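Local atomic coordinates of envelope glycoprotein (Bourbon virus, PDB entry 5ZKX), a protein that probably drives fusion of the viral envelope with the host cell membrane, as a trimeric glycoprotein related to baculovirus gp64, seen here in its postfusion form. Residues Arg27-Asp39 against Cys252-Lys264. Numbering follows the deposited sequence.
Sequences RLQIKVTKTTVQD and CLPDACYKNEKQK
The ring of Tyr-258 meets Val-32 at its edge, where Val-32 CG2 lies near the ring plane, 4.2 Å from Tyr-258 CD2. Lys-34 runs alongside the ring and points the same way. Its first torsion (chi1 -178°, CG anti to the backbone N) lays Lys-34 CG obliquely 3.6 Å from Tyr-258 CE2, and the extended chain carries NZ on to Asp-238. Both polar ends reach that residue: Lys-34 NZ by a salt bridge and Tyr-258 OH by a hydrogen bond. Phe-243 stacks on the tyrosine ring.

The carboxylate of Glu-261 sits beyond the end of the pairing. Thr-33 OG1 donates over 2.6 Å to Glu-261 OE1, which accepts on its anti lone pair, the one away from OE2. Glu-261 OE2 lies along the aliphatic part of Lys-31, 3.4 Å from Lys-31 CD. Lys-31 NZ is 4.2 Å from Glu-261 OE2, beyond a salt bridge, and Glu-261 is poorly ordered.

The strands run antiparallel, and hydrogen-bonded pairs flank Lys-34 and Tyr-258: Thr-33 with Lys-259 on one side and Thr-35 with Cys-257 on the other, with two backbone bonds each. The straightest runs from Lys-259 N to Thr-33 O (3.0 Å, 174°). Past the last hydrogen-bonded pair, a water accepts from Val-37 N and donates to Asp-255 O. The disulfide Cys-252 to Cys-257 closes the turn that leads into strand 256-260.

Strand 26-36 lies inside a mixed sheet, with strand 200-210 along its other edge. The chemistry implies that the two faces are held differently. On one, the carbon chain of Lys-34 packs along the buried Tyr-258, and both share Asp-238. Thr-33, on the opposite face, bonds to Glu-261 from just past the strand; because Glu-261 is poorly ordered, this bond may be less firmly held.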
ATOM      1  N   ARG A  27     -25.331  13.243  -8.875  1.00 37.05           N
ATOM      2  CA  ARG A  27     -24.038  13.821  -9.213  1.00 37.63           C
ATOM      3  C   ARG A  27     -24.085  15.316  -8.935  1.00 41.44           C
ATOM      4  O   ARG A  27     -24.949  16.022  -9.465  1.00 46.83           O
ATOM      5  CB  ARG A  27     -23.680  13.553 -10.672  1.00 40.52           C
ATOM      6  CG  ARG A  27     -22.220  13.221 -10.885  1.00 42.28           C
ATOM      7  CD  ARG A  27     -21.934  12.937 -12.344  1.00 49.14           C
ATOM      8  NE  ARG A  27     -23.119  12.463 -13.054  1.00 49.09           N
ATOM      9  CZ  ARG A  27     -23.583  13.002 -14.177  1.00 54.35           C
ATOM     10  NH1 ARG A  27     -24.667  12.502 -14.757  1.00 44.17           N
ATOM     11  NH2 ARG A  27     -22.962  14.040 -14.723  1.00 62.86           N
ATOM     12  N   LEU A  28     -23.165  15.792  -8.104  1.00 44.32           N
ATOM     13  CA  LEU A  28     -23.134  17.185  -7.690  1.00 39.01           C
ATOM     14  C   LEU A  28     -21.812  17.823  -8.086  1.00 39.68           C
ATOM     15  O   LEU A  28     -20.761  17.174  -8.057  1.00 41.50           O
ATOM     16  CB  LEU A  28     -23.330  17.315  -6.177  1.00 46.39           C
ATOM     17  CG  LEU A  28     -24.759  17.223  -5.644  1.00 50.64           C
ATOM     18  CD1 LEU A  28     -24.736  16.892  -4.169  1.00 44.71           C
ATOM     19  CD2 LEU A  28     -25.510  18.525  -5.894  1.00 50.42           C
ATOM     20  N   GLN A  29     -21.875  19.091  -8.466  1.00 33.83           N
ATOM     21  CA  GLN A  29     -20.700  19.942  -8.613  1.00 33.27           C
ATOM     22  C   GLN A  29     -20.731  20.888  -7.420  1.00 39.68           C
ATOM     23  O   GLN A  29     -21.528  21.831  -7.383  1.00 37.18           O
ATOM     24  CB  GLN A  29     -20.716  20.696  -9.938  1.00 32.41           C
ATOM     25  CG  GLN A  29     -20.616  19.809 -11.158  1.00 30.38           C
ATOM     26  CD  GLN A  29     -19.185  19.463 -11.508  1.00 35.66           C
ATOM     27  OE1 GLN A  29     -18.244  20.049 -10.974  1.00 38.02           O
ATOM     28  NE2 GLN A  29     -19.012  18.504 -12.410  1.00 45.26           N
ATOM     29  N   ILE A  30     -19.878  20.622  -6.436  1.00 32.14           N
ATOM     30  CA  ILE A  30     -19.899  21.353  -5.175  1.00 31.85           C
ATOM     31  C   ILE A  30     -18.893  22.495  -5.244  1.00 30.16           C
ATOM     32  O   ILE A  30     -17.700  22.275  -5.483  1.00 31.11           O
ATOM     33  CB  ILE A  30     -19.607  20.420  -3.993  1.00 33.96           C
ATOM     34  CG1 ILE A  30     -20.718  19.373  -3.875  1.00 31.62           C
ATOM     35  CG2 ILE A  30     -19.479  21.217  -2.704  1.00 36.91           C
ATOM     36  CD1 ILE A  30     -20.654  18.545  -2.614  1.00 33.67           C
ATOM     37  N   LYS A  31     -19.377  23.716  -5.036  1.00 26.32           N
ATOM     38  CA  LYS A  31     -18.536  24.905  -5.091  1.00 26.89           C
ATOM     39  C   LYS A  31     -17.808  25.071  -3.763  1.00 30.31           C
ATOM     40  O   LYS A  31     -18.445  25.183  -2.710  1.00 26.51           O
ATOM     41  CB  LYS A  31     -19.391  26.131  -5.403  1.00 30.41           C
ATOM     42  CG  LYS A  31     -18.617  27.371  -5.799  1.00 27.65           C
ATOM     43  CD  LYS A  31     -19.562  28.548  -5.950  1.00 26.59           C
ATOM     44  CE  LYS A  31     -18.870  29.754  -6.561  1.00 35.38           C
ATOM     45  NZ  LYS A  31     -19.797  30.918  -6.657  1.00 45.13           N
ATOM     46  N   VAL A  32     -16.475  25.081  -3.810  1.00 32.34           N
ATOM     47  CA  VAL A  32     -15.649  25.100  -2.611  1.00 27.66           C
ATOM     48  C   VAL A  32     -14.536  26.127  -2.774  1.00 27.62           C
ATOM     49  O   VAL A  32     -14.141  26.486  -3.887  1.00 26.74           O
ATOM     50  CB  VAL A  32     -15.037  23.713  -2.297  1.00 24.49           C
ATOM     51  CG1 VAL A  32     -16.122  22.675  -2.072  1.00 19.84           C
ATOM     52  CG2 VAL A  32     -14.102  23.276  -3.420  1.00 21.61           C
ATOM     53  N   THR A  33     -14.036  26.601  -1.639  1.00 25.64           N
ATOM     54  CA  THR A  33     -12.756  27.294  -1.589  1.00 27.77           C
ATOM     55  C   THR A  33     -11.686  26.267  -1.237  1.00 25.31           C
ATOM     56  O   THR A  33     -11.804  25.562  -0.229  1.00 25.27           O
ATOM     57  CB  THR A  33     -12.783  28.434  -0.574  1.00 32.36           C
ATOM     58  OG1 THR A  33     -13.469  29.559  -1.140  1.00 36.46           O
ATOM     59  CG2 THR A  33     -11.370  28.853  -0.203  1.00 26.64           C
ATOM     60  N   LYS A  34     -10.660  26.166  -2.073  1.00 23.27           N
ATOM     61  CA  LYS A  34      -9.629  25.147  -1.934  1.00 26.02           C
ATOM     62  C   LYS A  34      -8.326  25.817  -1.522  1.00 26.77           C
ATOM     63  O   LYS A  34      -7.805  26.669  -2.251  1.00 27.23           O
ATOM     64  CB  LYS A  34      -9.458  24.368  -3.237  1.00 26.59           C
ATOM     65  CG  LYS A  34      -8.430  23.256  -3.177  1.00 20.94           C
ATOM     66  CD  LYS A  34      -8.125  22.739  -4.568  1.00 24.41           C
ATOM     67  CE  LYS A  34      -6.928  21.808  -4.570  1.00 20.56           C
ATOM     68  NZ  LYS A  34      -6.673  21.251  -5.929  1.00 19.06           N
ATOM     69  N   THR A  35      -7.808  25.435  -0.358  1.00 28.83           N
ATOM     70  CA  THR A  35      -6.595  26.020   0.201  1.00 28.91           C
ATOM     71  C   THR A  35      -5.424  25.065   0.008  1.00 26.92           C
ATOM     72  O   THR A  35      -5.509  23.893   0.385  1.00 25.70           O
ATOM     73  CB  THR A  35      -6.780  26.323   1.688  1.00 25.17           C
ATOM     74  OG1 THR A  35      -8.031  26.992   1.887  1.00 19.93           O
ATOM     75  CG2 THR A  35      -5.648  27.201   2.201  1.00 29.36           C
ATOM     76  N   THR A  36      -4.335  25.567  -0.573  1.00 20.42           N
ATOM     77  CA  THR A  36      -3.128  24.780  -0.782  1.00 20.60           C
ATOM     78  C   THR A  36      -1.913  25.552  -0.280  1.00 24.60           C
ATOM     79  O   THR A  36      -1.960  26.766  -0.071  1.00 30.41           O
ATOM     80  CB  THR A  36      -2.934  24.405  -2.262  1.00 21.79           C
ATOM     81  OG1 THR A  36      -2.932  25.588  -3.070  1.00 28.71           O
ATOM     82  CG2 THR A  36      -4.047  23.481  -2.729  1.00 22.55           C
ATOM     83  N   VAL A  37      -0.823  24.819  -0.065  1.00 32.02           N
ATOM     84  CA  VAL A  37       0.438  25.398   0.388  1.00 28.83           C
ATOM     85  C   VAL A  37       1.567  24.925  -0.519  1.00 32.71           C
ATOM     86  O   VAL A  37       2.710  24.764  -0.077  1.00 31.44           O
ATOM     87  CB  VAL A  37       0.716  25.042   1.858  1.00 25.91           C
ATOM     88  CG1 VAL A  37      -0.105  25.930   2.766  1.00 33.29           C
ATOM     89  CG2 VAL A  37       0.391  23.580   2.121  1.00 23.92           C
ATOM     90  N   GLN A  38       1.247  24.684  -1.785  1.00 39.57           N
ATOM     91  CA  GLN A  38       2.204  24.085  -2.706  1.00 40.56           C
ATOM     92  C   GLN A  38       3.359  25.036  -3.009  1.00 39.62           C
ATOM     93  O   GLN A  38       3.173  26.245  -3.173  1.00 34.29           O
ATOM     94  CB  GLN A  38       1.494  23.683  -3.997  1.00 38.07           C
ATOM     95  CG  GLN A  38       2.376  23.002  -5.018  1.00 47.13           C
ATOM     96  CD  GLN A  38       1.922  23.278  -6.433  1.00 64.07           C
ATOM     97  OE1 GLN A  38       2.736  23.509  -7.325  1.00 65.58           O
ATOM     98  NE2 GLN A  38       0.611  23.265  -6.647  1.00 74.31           N
ATOM     99  N   ASP A  39       4.564  24.472  -3.076  1.00 40.78           N
ATOM    100  CA  ASP A  39       5.769  25.211  -3.438  1.00 35.32           C
ATOM    101  C   ASP A  39       6.698  24.249  -4.160  1.00 36.71           C
ATOM    102  O   ASP A  39       7.062  23.210  -3.601  1.00 40.84           O
ATOM    103  CB  ASP A  39       6.451  25.800  -2.201  1.00 36.80           C
ATOM    104  CG  ASP A  39       7.618  26.699  -2.552  1.00 36.16           C
ATOM    105  OD1 ASP A  39       7.378  27.857  -2.958  1.00 37.86           O
ATOM    106  OD2 ASP A  39       8.777  26.244  -2.430  1.00 29.44           O
ATOM    107  N   CYS A 252      -9.897  19.011   5.688  1.00 30.13           N
ATOM    108  CA  CYS A 252      -8.500  19.255   5.353  1.00 25.67           C
ATOM    109  C   CYS A 252      -7.815  17.927   5.076  1.00 23.45           C
ATOM    110  O   CYS A 252      -7.819  17.031   5.927  1.00 22.76           O
ATOM    111  CB  CYS A 252      -7.780  20.002   6.476  1.00 24.12           C
ATOM    112  SG  CYS A 252      -8.022  21.787   6.464  1.00 30.14           S
ATOM    113  N   LEU A 253      -7.244  17.804   3.889  1.00 22.72           N
ATOM    114  CA  LEU A 253      -6.339  16.719   3.545  1.00 22.71           C
ATOM    115  C   LEU A 253      -4.904  17.168   3.773  1.00 21.65           C
ATOM    116  O   LEU A 253      -4.645  18.343   4.047  1.00 20.86           O
ATOM    117  CB  LEU A 253      -6.567  16.304   2.092  1.00 24.38           C
ATOM    118  CG  LEU A 253      -7.986  15.898   1.691  1.00 20.25           C
ATOM    119  CD1 LEU A 253      -8.017  15.448   0.238  1.00 22.99           C
ATOM    120  CD2 LEU A 253      -8.512  14.811   2.606  1.00 21.24           C
ATOM    121  N   PRO A 254      -3.936  16.248   3.698  1.00 20.61           N
ATOM    122  CA  PRO A 254      -2.528  16.665   3.821  1.00 18.67           C
ATOM    123  C   PRO A 254      -2.151  17.863   2.965  1.00 22.65           C
ATOM    124  O   PRO A 254      -1.586  18.834   3.479  1.00 23.56           O
ATOM    125  CB  PRO A 254      -1.774  15.401   3.398  1.00 21.31           C
ATOM    126  CG  PRO A 254      -2.646  14.295   3.854  1.00 20.61           C
ATOM    127  CD  PRO A 254      -4.069  14.779   3.739  1.00 21.31           C
ATOM    128  N   ASP A 255      -2.468  17.829   1.671  1.00 25.07           N
ATOM    129  CA  ASP A 255      -1.997  18.837   0.733  1.00 22.70           C
ATOM    130  C   ASP A 255      -3.001  19.949   0.466  1.00 23.01           C
ATOM    131  O   ASP A 255      -2.628  20.957  -0.143  1.00 25.51           O
ATOM    132  CB  ASP A 255      -1.617  18.179  -0.599  1.00 24.51           C
ATOM    133  CG  ASP A 255      -2.749  17.361  -1.185  1.00 28.07           C
ATOM    134  OD1 ASP A 255      -3.677  17.009  -0.432  1.00 24.52           O
ATOM    135  OD2 ASP A 255      -2.718  17.071  -2.398  1.00 31.62           O
ATOM    136  N   ALA A 256      -4.253  19.803   0.900  1.00 26.66           N
ATOM    137  CA  ALA A 256      -5.260  20.801   0.567  1.00 24.53           C
ATOM    138  C   ALA A 256      -6.430  20.714   1.536  1.00 22.20           C
ATOM    139  O   ALA A 256      -6.708  19.657   2.106  1.00 21.60           O
ATOM    140  CB  ALA A 256      -5.756  20.634  -0.874  1.00 22.51           C
ATOM    141  N   CYS A 257      -7.107  21.847   1.709  1.00 20.95           N
ATOM    142  CA  CYS A 257      -8.336  21.940   2.483  1.00 20.93           C
ATOM    143  C   CYS A 257      -9.470  22.384   1.571  1.00 22.39           C
ATOM    144  O   CYS A 257      -9.273  23.217   0.679  1.00 18.06           O
ATOM    145  CB  CYS A 257      -8.189  22.918   3.651  1.00 18.91           C
ATOM    146  SG  CYS A 257      -6.952  22.427   4.861  1.00 29.26           S
ATOM    147  N   TYR A 258     -10.655  21.815   1.791  1.00 22.90           N
ATOM    148  CA  TYR A 258     -11.836  22.101   0.987  1.00 23.86           C
ATOM    149  C   TYR A 258     -12.931  22.634   1.897  1.00 23.30           C
ATOM    150  O   TYR A 258     -13.431  21.907   2.761  1.00 24.94           O
ATOM    151  CB  TYR A 258     -12.319  20.850   0.253  1.00 22.66           C
ATOM    152  CG  TYR A 258     -11.297  20.252  -0.681  1.00 18.85           C
ATOM    153  CD1 TYR A 258     -10.462  19.223  -0.263  1.00 19.49           C
ATOM    154  CD2 TYR A 258     -11.167  20.712  -1.982  1.00 17.94           C
ATOM    155  CE1 TYR A 258      -9.526  18.673  -1.115  1.00 15.31           C
ATOM    156  CE2 TYR A 258     -10.236  20.168  -2.840  1.00 19.38           C
ATOM    157  CZ  TYR A 258      -9.417  19.149  -2.403  1.00 16.58           C
ATOM    158  OH  TYR A 258      -8.488  18.604  -3.257  1.00 18.71           O
ATOM    159  N   LYS A 259     -13.305  23.894   1.702  1.00 20.84           N
ATOM    160  CA  LYS A 259     -14.370  24.511   2.476  1.00 22.74           C
ATOM    161  C   LYS A 259     -15.525  24.859   1.555  1.00 25.62           C
ATOM    162  O   LYS A 259     -15.341  25.539   0.540  1.00 23.45           O
ATOM    163  CB  LYS A 259     -13.891  25.764   3.208  1.00 23.07           C
ATOM    164  CG  LYS A 259     -14.854  26.211   4.300  1.00 19.28           C
ATOM    165  CD  LYS A 259     -14.354  27.449   5.009  1.00 18.36           C
ATOM    166  CE  LYS A 259     -14.970  27.567   6.387  1.00 21.18           C
ATOM    167  NZ  LYS A 259     -14.895  28.957   6.910  1.00 27.10           N
ATOM    168  N   ASN A 260     -16.709  24.389   1.913  1.00 30.93           N
ATOM    169  CA  ASN A 260     -17.909  24.718   1.167  1.00 31.95           C
ATOM    170  C   ASN A 260     -18.310  26.154   1.463  1.00 36.63           C
ATOM    171  O   ASN A 260     -18.591  26.498   2.615  1.00 40.92           O
ATOM    172  CB  ASN A 260     -19.031  23.755   1.547  1.00 34.68           C
ATOM    173  CG  ASN A 260     -20.218  23.840   0.618  1.00 32.26           C
ATOM    174  OD1 ASN A 260     -20.104  24.307  -0.512  1.00 41.06           O
ATOM    175  ND2 ASN A 260     -21.371  23.391   1.093  1.00 41.77           N
ATOM    176  N   GLU A 261     -18.316  27.003   0.437  1.00 62.47           N
ATOM    177  CA  GLU A 261     -19.063  28.244   0.550  1.00 67.32           C
ATOM    178  C   GLU A 261     -20.507  27.898   0.890  1.00 66.34           C
ATOM    179  O   GLU A 261     -20.960  26.775   0.650  1.00 73.28           O
ATOM    180  CB  GLU A 261     -18.964  29.049  -0.745  1.00 65.29           C
ATOM    181  CG  GLU A 261     -17.646  29.800  -0.880  1.00 65.20           C
ATOM    182  CD  GLU A 261     -17.025  29.656  -2.253  1.00 72.26           C
ATOM    183  OE1 GLU A 261     -15.779  29.691  -2.350  1.00 77.37           O
ATOM    184  OE2 GLU A 261     -17.781  29.508  -3.234  1.00 70.23           O
ATOM    185  N   LYS A 262     -21.244  28.867   1.446  1.00 51.16           N
ATOM    186  CA  LYS A 262     -22.397  28.488   2.259  1.00 55.56           C
ATOM    187  C   LYS A 262     -21.864  27.677   3.434  1.00 57.71           C
ATOM    188  O   LYS A 262     -21.929  26.444   3.407  1.00 62.57           O
ATOM    189  CB  LYS A 262     -23.462  27.697   1.482  1.00 57.98           C
ATOM    190  CG  LYS A 262     -24.199  28.482   0.413  1.00 64.43           C
ATOM    191  CD  LYS A 262     -25.158  29.479   1.031  1.00 56.22           C
ATOM    192  CE  LYS A 262     -24.784  30.897   0.646  1.00 54.25           C
ATOM    193  NZ  LYS A 262     -25.554  31.906   1.424  1.00 55.00           N
ATOM    194  N   GLN A 263     -21.365  28.375   4.467  1.00 51.39           N
ATOM    195  CA  GLN A 263     -20.261  28.032   5.372  1.00 49.84           C
ATOM    196  C   GLN A 263     -18.941  28.640   4.920  1.00 45.90           C
ATOM    197  O   GLN A 263     -17.880  28.260   5.424  1.00 47.43           O
ATOM    198  CB  GLN A 263     -20.072  26.521   5.528  1.00 48.11           C
ATOM    199  CG  GLN A 263     -20.860  25.909   6.666  1.00 53.77           C
ATOM    200  CD  GLN A 263     -22.069  25.145   6.178  1.00 58.81           C
ATOM    201  OE1 GLN A 263     -21.984  24.363   5.230  1.00 52.66           O
ATOM    202  NE2 GLN A 263     -23.208  25.369   6.824  1.00 66.55           N
ATOM    203  N   LYS A 264     -18.990  29.591   3.986  1.00 41.08           N
ATOM    204  CA  LYS A 264     -17.833  30.453   3.771  1.00 37.10           C
ATOM    205  C   LYS A 264     -17.668  31.445   4.919  1.00 42.84           C
ATOM    206  O   LYS A 264     -16.552  31.667   5.402  1.00 45.54           O
ATOM    207  CB  LYS A 264     -17.960  31.198   2.443  1.00 38.69           C
ATOM    208  CG  LYS A 264     -16.973  32.347   2.293  1.00 42.59           C
ATOM    209  CD  LYS A 264     -16.913  32.866   0.865  1.00 46.20           C
ATOM    210  CE  LYS A 264     -15.890  33.981   0.730  1.00 52.34           C
ATOM    211  NZ  LYS A 264     -15.561  34.275  -0.694  1.00 55.35           N
TER
HETATM  212  O   HOH W   1      -0.258  21.655  -0.753  1.00 26.84           O